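Local coordinates for protein poly-gamma-glutamate hydrolase (Bacillus phage phiNIT1, PDB 3A9L) that hydrolyses the gamma-glutamyl linkages of bacterial poly-gamma-glutamate as a zinc-dependent peptidase, at residues D5-N9 with I10-E14; L118-E121 with L122-L125; D150-V153 with N154-A157; S168-R171 with R172-F175. All blocks are in the same frame, centred on the assembly; numbering follows the deposited sequence.

Interaction 1 (D5-N9 with I10-E14)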
loop_
_atom_site.group_PDB
_atom_site.type_symbol
_atom_site.label_atom_id
_atom_site.label_comp_id
_atom_site.label_asym_id
_atom_site.label_seq_id
_atom_site.Cartn_x
_atom_site.Cartn_y
_atom_site.Cartn_z
ATOM N N ASP A 5 -23.112 13.191 -2.908
ATOM C CA ASP A 5 -22.007 13.011 -1.957
ATOM C C ASP A 5 -22.040 14.014 -0.813
ATOM O O ASP A 5 -22.670 15.050 -0.925
ATOM C CB ASP A 5 -20.664 13.063 -2.691
ATOM C CG ASP A 5 -20.469 11.875 -3.626
ATOM O OD1 ASP A 5 -21.165 10.855 -3.448
ATOM O OD2 ASP A 5 -19.629 11.961 -4.540
ATOM N N THR A 6 -21.400 13.667 0.303
ATOM C CA THR A 6 -21.121 14.620 1.384
ATOM C C THR A 6 -19.945 15.515 0.983
ATOM O O THR A 6 -20.086 16.753 0.935
ATOM C CB THR A 6 -20.867 13.886 2.740
ATOM O OG1 THR A 6 -22.080 13.244 3.146
ATOM C CG2 THR A 6 -20.429 14.848 3.845
ATOM N N TYR A 7 -18.805 14.901 0.657
ATOM C CA TYR A 7 -17.608 15.657 0.281
ATOM C C TYR A 7 -17.484 15.810 -1.235
ATOM O O TYR A 7 -17.701 14.856 -1.951
ATOM C CB TYR A 7 -16.344 15.043 0.891
ATOM C CG TYR A 7 -16.446 14.781 2.384
ATOM C CD1 TYR A 7 -16.320 15.825 3.320
ATOM C CD2 TYR A 7 -16.683 13.492 2.863
ATOM C CE1 TYR A 7 -16.432 15.584 4.696
ATOM C CE2 TYR A 7 -16.767 13.231 4.260
ATOM C CZ TYR A 7 -16.645 14.289 5.164
ATOM O OH TYR A 7 -16.762 14.047 6.537
ATOM N N PRO A 8 -17.194 17.038 -1.715
ATOM C CA PRO A 8 -17.085 17.362 -3.138
ATOM C C PRO A 8 -15.845 16.786 -3.758
ATOM O O PRO A 8 -15.740 16.679 -4.985
ATOM C CB PRO A 8 -17.001 18.884 -3.150
ATOM C CG PRO A 8 -16.659 19.279 -1.799
ATOM C CD PRO A 8 -17.281 18.264 -0.907
ATOM N N ASN A 9 -14.918 16.414 -2.901
ATOM C CA ASN A 9 -13.679 15.796 -3.325
ATOM C C ASN A 9 -12.975 15.236 -2.095
ATOM O O ASN A 9 -13.434 15.413 -0.956
ATOM C CB ASN A 9 -12.811 16.864 -3.951
ATOM C CG ASN A 9 -12.635 18.046 -3.042
ATOM O OD1 ASN A 9 -12.038 17.941 -1.972
ATOM N ND2 ASN A 9 -13.156 19.188 -3.464
ATOM N N ILE A 10 -11.800 14.664 -2.307
ATOM C CA ILE A 10 -11.123 13.925 -1.242
ATOM C C ILE A 10 -10.385 14.802 -0.236
ATOM O O ILE A 10 -10.232 14.392 0.936
ATOM C CB ILE A 10 -10.219 12.811 -1.833
ATOM C CG1 ILE A 10 -11.095 11.730 -2.476
ATOM C CG2 ILE A 10 -9.262 12.219 -0.775
ATOM C CD1 ILE A 10 -11.796 10.740 -1.506
ATOM N N GLU A 11 -9.933 15.987 -0.673
ATOM C CA GLU A 11 -9.395 16.992 0.255
ATOM C C GLU A 11 -10.434 17.316 1.337
ATOM O O GLU A 11 -10.174 17.146 2.543
ATOM C CB GLU A 11 -9.015 18.284 -0.495
ATOM C CG GLU A 11 -7.723 18.216 -1.295
ATOM C CD GLU A 11 -7.848 17.477 -2.624
ATOM O OE1 GLU A 11 -8.989 17.182 -3.083
ATOM O OE2 GLU A 11 -6.779 17.230 -3.224
ATOM N N ALA A 12 -11.618 17.761 0.906
ATOM C CA ALA A 12 -12.717 18.038 1.826
ATOM C C ALA A 12 -12.988 16.862 2.765
ATOM O O ALA A 12 -13.187 17.039 3.972
ATOM C CB ALA A 12 -13.979 18.396 1.042
ATOM N N LEU A 13 -12.999 15.654 2.197
ATOM C CA LEU A 13 -13.141 14.434 2.973
ATOM C C LEU A 13 -12.003 14.257 3.967
ATOM O O LEU A 13 -12.239 14.046 5.150
ATOM C CB LEU A 13 -13.216 13.205 2.043
ATOM C CG LEU A 13 -13.532 11.860 2.720
ATOM C CD1 LEU A 13 -14.125 10.892 1.753
ATOM C CD2 LEU A 13 -12.332 11.224 3.337
ATOM N N GLU A 14 -10.769 14.341 3.485
ATOM C CA GLU A 14 -9.614 14.122 4.338
ATOM C C GLU A 14 -9.517 15.173 5.454
ATOM O O GLU A 14 -9.143 14.866 6.615
ATOM C CB GLU A 14 -8.355 14.080 3.468
ATOM C CG GLU A 14 -8.288 12.746 2.721
ATOM C CD GLU A 14 -6.882 12.360 2.220
ATOM O OE1 GLU A 14 -5.897 13.018 2.606
ATOM O OE2 GLU A 14 -6.776 11.363 1.462
#
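N9 OD1 accepts the backbone N-H of A12 at 2.9 Å, with the hydrogen pointing almost straight at the oxygen (172°), and this bond makes N9 the N-cap of helix 10-16. The amide reaches that place because CG sits between the backbone N and the carbonyl carbon (chi1 53°), which folds OD1 back over the first turn; A12 N comes in a little tilted from the amide plane. The carbonyl of the same residue starts the regular helical pattern, N9 O taking L13 N at 3.2 Å, so one residue serves two N-H groups of the opening turn. The E11 side chain bends at chi2 and leaves OE1 3.3 Å from N9 OD1, two acceptors that offer each other nothing; D85 lies close to the E11 carboxylate as well, and also accepts the backbone N-H of I10. Beside the cap, the chain leading into the helix packs against its flank. P8 CD lies on A12 CB at 3.8 Å. The Y7 ring stands across L13: CD2 touches L13 CG at 3.6 Å, while T6 CG2 covers the opposite face. I10 and L13 turn to F66 of strand 62-68, joining the helix to the sheet, and E14 forms a salt bridge with R29 of the second subunit. On the L13 side of the Y7 ring the contact is CH-pi, with L13 CA 3.5 Å from the ring centroid and 17° off its normal.

Interaction 2 (L118-E121 with L122-L125)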
loop_
_atom_site.group_PDB
_atom_site.type_symbol
_atom_site.label_atom_id
_atom_site.label_comp_id
_atom_site.label_asym_id
_atom_site.label_seq_id
_atom_site.Cartn_x
_atom_site.Cartn_y
_atom_site.Cartn_z
ATOM N N LEU A 118 -13.575 3.491 -21.183
ATOM C CA LEU A 118 -13.160 3.756 -22.579
ATOM C C LEU A 118 -12.311 2.644 -23.180
ATOM O O LEU A 118 -12.143 2.590 -24.397
ATOM C CB LEU A 118 -12.442 5.121 -22.707
ATOM C CG LEU A 118 -13.352 6.353 -22.542
ATOM C CD1 LEU A 118 -12.520 7.592 -22.343
ATOM C CD2 LEU A 118 -14.385 6.507 -23.711
ATOM N N ASN A 119 -11.782 1.735 -22.357
ATOM C CA ASN A 119 -11.075 0.582 -22.924
ATOM C C ASN A 119 -12.051 -0.488 -23.444
ATOM O O ASN A 119 -12.379 -1.415 -22.733
ATOM C CB ASN A 119 -10.078 -0.015 -21.925
ATOM C CG ASN A 119 -9.166 -1.056 -22.568
ATOM O OD1 ASN A 119 -9.440 -1.551 -23.662
ATOM N ND2 ASN A 119 -8.080 -1.389 -21.887
ATOM N N THR A 120 -12.493 -0.339 -24.695
ATOM C CA THR A 120 -13.642 -1.083 -25.223
ATOM C C THR A 120 -13.301 -2.531 -25.343
ATOM O O THR A 120 -14.137 -3.388 -25.020
ATOM C CB THR A 120 -14.053 -0.647 -26.648
ATOM O OG1 THR A 120 -14.022 0.777 -26.752
ATOM C CG2 THR A 120 -15.462 -1.145 -26.965
ATOM N N GLU A 121 -12.080 -2.781 -25.819
ATOM C CA GLU A 121 -11.579 -4.132 -26.006
ATOM C C GLU A 121 -11.499 -4.951 -24.730
ATOM O O GLU A 121 -12.016 -6.045 -24.710
ATOM C CB GLU A 121 -10.238 -4.139 -26.698
ATOM C CG GLU A 121 -9.791 -5.557 -27.022
ATOM C CD GLU A 121 -8.354 -5.622 -27.464
ATOM O OE1 GLU A 121 -7.785 -4.557 -27.826
ATOM O OE2 GLU A 121 -7.807 -6.751 -27.445
ATOM N N LEU A 122 -10.848 -4.425 -23.692
ATOM C CA LEU A 122 -10.853 -5.026 -22.366
ATOM C C LEU A 122 -12.239 -5.024 -21.713
ATOM O O LEU A 122 -12.602 -6.006 -21.063
ATOM C CB LEU A 122 -9.848 -4.342 -21.450
ATOM C CG LEU A 122 -9.533 -5.034 -20.101
ATOM C CD1 LEU A 122 -9.077 -6.496 -20.295
ATOM C CD2 LEU A 122 -8.497 -4.205 -19.364
ATOM N N ARG A 123 -12.993 -3.925 -21.854
ATOM C CA ARG A 123 -14.437 -3.904 -21.491
ATOM C C ARG A 123 -15.228 -5.110 -22.045
ATOM O O ARG A 123 -15.879 -5.828 -21.262
ATOM C CB ARG A 123 -15.124 -2.582 -21.901
ATOM C CG ARG A 123 -16.614 -2.533 -21.562
ATOM C CD ARG A 123 -17.370 -1.554 -22.444
ATOM N NE ARG A 123 -17.550 -2.093 -23.798
ATOM C CZ ARG A 123 -18.303 -1.530 -24.728
ATOM N NH1 ARG A 123 -18.912 -0.397 -24.455
ATOM N NH2 ARG A 123 -18.409 -2.081 -25.947
ATOM N N ASN A 124 -15.202 -5.306 -23.371
ATOM C CA ASN A 124 -15.880 -6.435 -24.014
ATOM C C ASN A 124 -15.382 -7.802 -23.505
ATOM O O ASN A 124 -16.167 -8.737 -23.303
ATOM C CB ASN A 124 -15.762 -6.379 -25.544
ATOM C CG ASN A 124 -16.466 -5.158 -26.165
ATOM O OD1 ASN A 124 -17.338 -4.548 -25.547
ATOM N ND2 ASN A 124 -16.089 -4.814 -27.390
ATOM N N LEU A 125 -14.074 -7.907 -23.317
ATOM C CA LEU A 125 -13.440 -9.165 -22.865
ATOM C C LEU A 125 -13.900 -9.620 -21.489
ATOM O O LEU A 125 -14.208 -10.785 -21.291
ATOM C CB LEU A 125 -11.920 -9.051 -22.979
ATOM C CG LEU A 125 -11.529 -9.044 -24.473
ATOM C CD1 LEU A 125 -10.084 -8.586 -24.735
ATOM C CD2 LEU A 125 -11.780 -10.420 -25.092
#
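N119 grips L122 in two ways: its OD1 accepts the backbone N-H of L122 at 3.2 Å, and its amide lies against L122 CB, which is 3.5 Å from N119 ND2. With CG anti to the backbone N (chi1 -170°), the amide swings forward over the turn, yet L122 N stands above the amide plane, 61° out of it. The backbone oxygen of N119 adds a shorter bond to R123 N, 2.7 Å. N119 is thus the N-cap of helix 120-132, the helix of the beta-alpha-beta unit that runs from strand 113-116 to strand 138-139, and it is also the centre of an inverse gamma turn. T120 O accepts N124 N at 2.7 Å, while its methyl CG2 rests over one face of the R123 guanidinium, 3.3 Å from NH2. That guanidinium is held in orientation by N124, whose OD1 receives both NE and NH2 of R123 side-on; the NH2 bond, 2.7 Å, uses a lone pair in the amide plane. Next comes E121, extended beyond CG and running alongside L125 in the same direction, so that its CG lies 3.8 Å from L125 CD1; both side chains also meet helix 190-209. Its carbonyl oxygen E121 O takes L125 N at 3.1 Å.

Interaction 3 (D150-V153 with N154-A157); sequences DNIV and NRCA
An Asx turn leads into a short 3-10 segment here, in the loop between strands 138-139 and 162-167 that passes close to the zinc site. Across the turn, N151 O accepts N154 N at 2.8 Å and I152 O accepts R155 N at 2.9 Å, each three residues on, the spacing of a 3-10 helix. The second bond is the less regular in direction, since R155 N sits above the carbonyl plane, 55° out of it. The side chain of N151 braces the turn: with CG anti to the backbone N (chi1 -169°), its OD1 takes V153 N at 3.1 Å on a lone pair in the amide plane. The other end of that amide, ND2, is tied to Q163 of strand 162-167, and the N151 side chain lies about 5 Å from that of H103, a zinc ligand. N154 is buried, with V153 CG1 packed 3.6 Å from its OD1. The polar ends of its amide are satisfied outside the turn: OD1 by the backbone N-H of G161, ND2 by the carbonyls of D148 and A146. R155 instead runs back along the segment with CD 3.4 Å from D150 O, and the bend at chi3 then turns the guanidinium toward a water. This water bridges the two residues: it lies 2.8 Å from D150 O, to which it can donate, and in the guanidinium plane it accepts from R155 NH1 at 3.0 Å.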
loop_
_atom_site.group_PDB
_atom_site.type_symbol
_atom_site.label_atom_id
_atom_site.label_comp_id
_atom_site.label_asym_id
_atom_site.label_seq_id
_atom_site.Cartn_x
_atom_site.Cartn_y
_atom_site.Cartn_z
ATOM N N ASP A 150 -12.937 12.466 -17.015
ATOM C CA ASP A 150 -12.816 12.665 -15.567
ATOM C C ASP A 150 -12.816 11.374 -14.762
ATOM O O ASP A 150 -12.067 11.263 -13.802
ATOM C CB ASP A 150 -13.961 13.495 -15.049
ATOM C CG ASP A 150 -13.977 14.901 -15.624
ATOM O OD1 ASP A 150 -12.901 15.423 -15.992
ATOM O OD2 ASP A 150 -15.085 15.489 -15.669
ATOM N N ASN A 151 -13.692 10.433 -15.102
ATOM C CA ASN A 151 -13.770 9.196 -14.326
ATOM C C ASN A 151 -12.371 8.639 -13.987
ATOM O O ASN A 151 -11.615 8.242 -14.880
ATOM C CB ASN A 151 -14.625 8.144 -15.045
ATOM C CG ASN A 151 -14.946 6.937 -14.148
ATOM O OD1 ASN A 151 -14.039 6.289 -13.604
ATOM N ND2 ASN A 151 -16.237 6.626 -14.000
ATOM N N ILE A 152 -12.024 8.609 -12.707
ATOM C CA ILE A 152 -10.685 8.106 -12.312
ATOM C C ILE A 152 -10.106 6.941 -13.164
ATOM O O ILE A 152 -8.924 6.981 -13.531
ATOM C CB ILE A 152 -10.576 7.783 -10.798
ATOM C CG1 ILE A 152 -9.140 7.362 -10.424
ATOM C CG2 ILE A 152 -11.577 6.701 -10.368
ATOM C CD1 ILE A 152 -8.073 8.458 -10.600
ATOM N N VAL A 153 -10.919 5.936 -13.492
ATOM C CA VAL A 153 -10.462 4.790 -14.300
ATOM C C VAL A 153 -9.872 5.144 -15.681
ATOM O O VAL A 153 -8.939 4.478 -16.131
ATOM C CB VAL A 153 -11.530 3.645 -14.436
ATOM C CG1 VAL A 153 -12.387 3.880 -15.635
ATOM C CG2 VAL A 153 -10.828 2.291 -14.581
ATOM N N ASN A 154 -10.361 6.212 -16.325
ATOM C CA ASN A 154 -9.804 6.653 -17.630
ATOM C C ASN A 154 -8.632 7.638 -17.483
ATOM O O ASN A 154 -8.201 8.292 -18.476
ATOM C CB ASN A 154 -10.898 7.315 -18.481
ATOM C CG ASN A 154 -12.078 6.386 -18.759
ATOM O OD1 ASN A 154 -11.916 5.160 -18.966
ATOM N ND2 ASN A 154 -13.297 6.963 -18.710
ATOM N N ARG A 155 -8.118 7.757 -16.258
ATOM C CA ARG A 155 -6.976 8.624 -16.036
ATOM C C ARG A 155 -5.709 7.790 -15.811
ATOM O O ARG A 155 -4.712 8.294 -15.287
ATOM C CB ARG A 155 -7.224 9.592 -14.888
ATOM C CG ARG A 155 -8.484 10.436 -15.077
ATOM C CD ARG A 155 -8.647 11.346 -13.902
ATOM N NE ARG A 155 -7.525 12.277 -13.793
ATOM C CZ ARG A 155 -7.312 13.058 -12.739
ATOM N NH1 ARG A 155 -8.154 13.047 -11.706
ATOM N NH2 ARG A 155 -6.269 13.877 -12.734
ATOM N N CYS A 156 -5.752 6.528 -16.227
ATOM C CA CYS A 156 -4.511 5.760 -16.451
ATOM C C CYS A 156 -3.759 6.407 -17.634
ATOM O O CYS A 156 -4.239 7.378 -18.238
ATOM C CB CYS A 156 -4.797 4.272 -16.670
ATOM S SG CYS A 156 -5.945 3.989 -18.033
ATOM N N ALA A 157 -2.560 5.907 -17.912
ATOM C CA ALA A 157 -1.706 6.503 -18.912
ATOM C C ALA A 157 -2.321 6.453 -20.310
ATOM O O ALA A 157 -2.187 7.399 -21.088
ATOM C CB ALA A 157 -0.322 5.867 -18.897
HETATM O O HOH W 1 -10.783 11.623 -11.336
#

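Interaction 4 (S168-R171 with R172-F175)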
loop_
_atom_site.group_PDB
_atom_site.type_symbol
_atom_site.label_atom_id
_atom_site.label_comp_id
_atom_site.label_asym_id
_atom_site.label_seq_id
_atom_site.Cartn_x
_atom_site.Cartn_y
_atom_site.Cartn_z
ATOM N N SER A 168 -25.542 -5.083 -5.565
ATOM C CA SER A 168 -25.445 -5.476 -4.174
ATOM C C SER A 168 -25.815 -6.943 -3.998
ATOM O O SER A 168 -25.241 -7.616 -3.135
ATOM C CB SER A 168 -26.310 -4.581 -3.269
ATOM O OG SER A 168 -27.652 -4.517 -3.722
ATOM N N ALA A 169 -26.766 -7.426 -4.802
ATOM C CA ALA A 169 -27.142 -8.844 -4.807
ATOM C C ALA A 169 -25.956 -9.703 -5.206
ATOM O O ALA A 169 -25.722 -10.791 -4.634
ATOM C CB ALA A 169 -28.266 -9.088 -5.760
ATOM N N GLN A 170 -25.202 -9.225 -6.197
ATOM C CA GLN A 170 -24.136 -10.042 -6.758
ATOM C C GLN A 170 -22.978 -10.183 -5.774
ATOM O O GLN A 170 -22.412 -11.289 -5.597
ATOM C CB GLN A 170 -23.644 -9.489 -8.101
ATOM C CG GLN A 170 -22.360 -10.210 -8.615
ATOM C CD GLN A 170 -22.570 -11.678 -8.943
ATOM O OE1 GLN A 170 -22.989 -12.026 -10.043
ATOM N NE2 GLN A 170 -22.249 -12.549 -8.004
ATOM N N ARG A 171 -22.608 -9.047 -5.184
ATOM C CA ARG A 171 -21.599 -8.966 -4.136
ATOM C C ARG A 171 -21.997 -9.740 -2.868
ATOM O O ARG A 171 -21.132 -10.341 -2.231
ATOM C CB ARG A 171 -21.282 -7.510 -3.817
ATOM C CG ARG A 171 -20.814 -6.702 -5.024
ATOM C CD ARG A 171 -20.546 -5.229 -4.684
ATOM N NE ARG A 171 -21.750 -4.421 -4.655
ATOM C CZ ARG A 171 -22.166 -3.724 -3.594
ATOM N NH1 ARG A 171 -21.461 -3.696 -2.448
ATOM N NH2 ARG A 171 -23.277 -3.022 -3.685
ATOM N N ARG A 172 -23.287 -9.767 -2.517
ATOM C CA ARG A 172 -23.735 -10.637 -1.441
ATOM C C ARG A 172 -23.521 -12.111 -1.795
ATOM O O ARG A 172 -23.206 -12.892 -0.910
ATOM C CB ARG A 172 -25.189 -10.373 -0.981
ATOM C CG ARG A 172 -25.322 -9.301 0.094
ATOM C CD ARG A 172 -26.744 -9.174 0.608
ATOM N NE ARG A 172 -27.265 -7.801 0.629
ATOM C CZ ARG A 172 -27.079 -6.887 1.586
ATOM N NH1 ARG A 172 -26.331 -7.128 2.665
ATOM N NH2 ARG A 172 -27.644 -5.699 1.451
ATOM N N ALA A 173 -23.610 -12.462 -3.088
ATOM C CA ALA A 173 -23.421 -13.840 -3.522
ATOM C C ALA A 173 -21.940 -14.263 -3.607
ATOM O O ALA A 173 -21.655 -15.444 -3.698
ATOM C CB ALA A 173 -24.186 -14.132 -4.842
ATOM N N PHE A 174 -21.010 -13.302 -3.571
ATOM C CA PHE A 174 -19.569 -13.605 -3.327
ATOM C C PHE A 174 -19.299 -14.279 -1.950
ATOM O O PHE A 174 -18.246 -14.904 -1.767
ATOM C CB PHE A 174 -18.693 -12.326 -3.325
ATOM C CG PHE A 174 -18.573 -11.590 -4.662
ATOM C CD1 PHE A 174 -18.814 -12.203 -5.886
ATOM C CD2 PHE A 174 -18.175 -10.245 -4.664
ATOM C CE1 PHE A 174 -18.675 -11.498 -7.092
ATOM C CE2 PHE A 174 -18.038 -9.526 -5.874
ATOM C CZ PHE A 174 -18.293 -10.146 -7.085
ATOM N N PHE A 175 -20.188 -14.112 -0.972
ATOM C CA PHE A 175 -19.867 -14.535 0.412
ATOM C C PHE A 175 -20.752 -15.664 0.901
ATOM O O PHE A 175 -21.918 -15.732 0.567
ATOM C CB PHE A 175 -19.909 -13.358 1.415
ATOM C CG PHE A 175 -19.022 -12.210 1.036
ATOM C CD1 PHE A 175 -17.641 -12.304 1.158
ATOM C CD2 PHE A 175 -19.570 -11.038 0.532
ATOM C CE1 PHE A 175 -16.811 -11.241 0.783
ATOM C CE2 PHE A 175 -18.748 -9.966 0.157
ATOM C CZ PHE A 175 -17.367 -10.069 0.284
#
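The short helix 168-173 is held by backbone hydrogen bonds. R172 N reaches S168 O at 3.0 Å and A173 N reaches A169 O at 3.1 Å, both four residues back; A173 N also makes a weak bond to Q170 O, and F174 N divides itself between Q170 O and R171 O, weakly in each case. Aromatic packing follows. The F174 ring turns one face to the preceding turn, where Q170 O lies 3.7 Å above its plane toward the rim. With CG beside the backbone N (chi1 -67°), the ring also lies close to the Q170 amide, their planes 22° apart and NE2 of Q170 3.8 Å from F174 CE1; Q170 NE2 itself hydrogen-bonds to E191. Y195 and F192 meet F174 edge-to-face, joining the turn to helix 190-209. Polar ends of the two arginines look outward from the pair of segments: R172 forms a salt bridge with D108 and a cation-pi contact with W180, while R171 hydrogen-bonds to the carbonyls of V46 and I166, its side chain about 4 Å from that of the zinc ligand E45. The CH-pi contact belongs to the backbone of that same arginine, R171 CA lying 4.1 Å from the F174 ring centroid, 26° off the normal.

How the interactions relate
Each of the four contacts closes a local turn, and along the chain they run in series, none enclosing or crossing another. Interaction 1 starts helix 10-16 beside strands 23-29 and 62-68, at one end of the mixed sheet. Interaction 2 starts helix 120-132, toward the other end, against helix 190-209, its centre about 30 Å from that of interaction 1. Interactions 2 and 3 alone touch, through a probable hydrogen bond from L118 N to N154 OD1 (3.2 Å), which ties the helix start to the loop before strand 162-167. Interaction 4 follows that strand directly. Interactions 3 and 4, on opposite sides of the chain's centre, both approach zinc ligands, and interaction 1 comes near one too, H40.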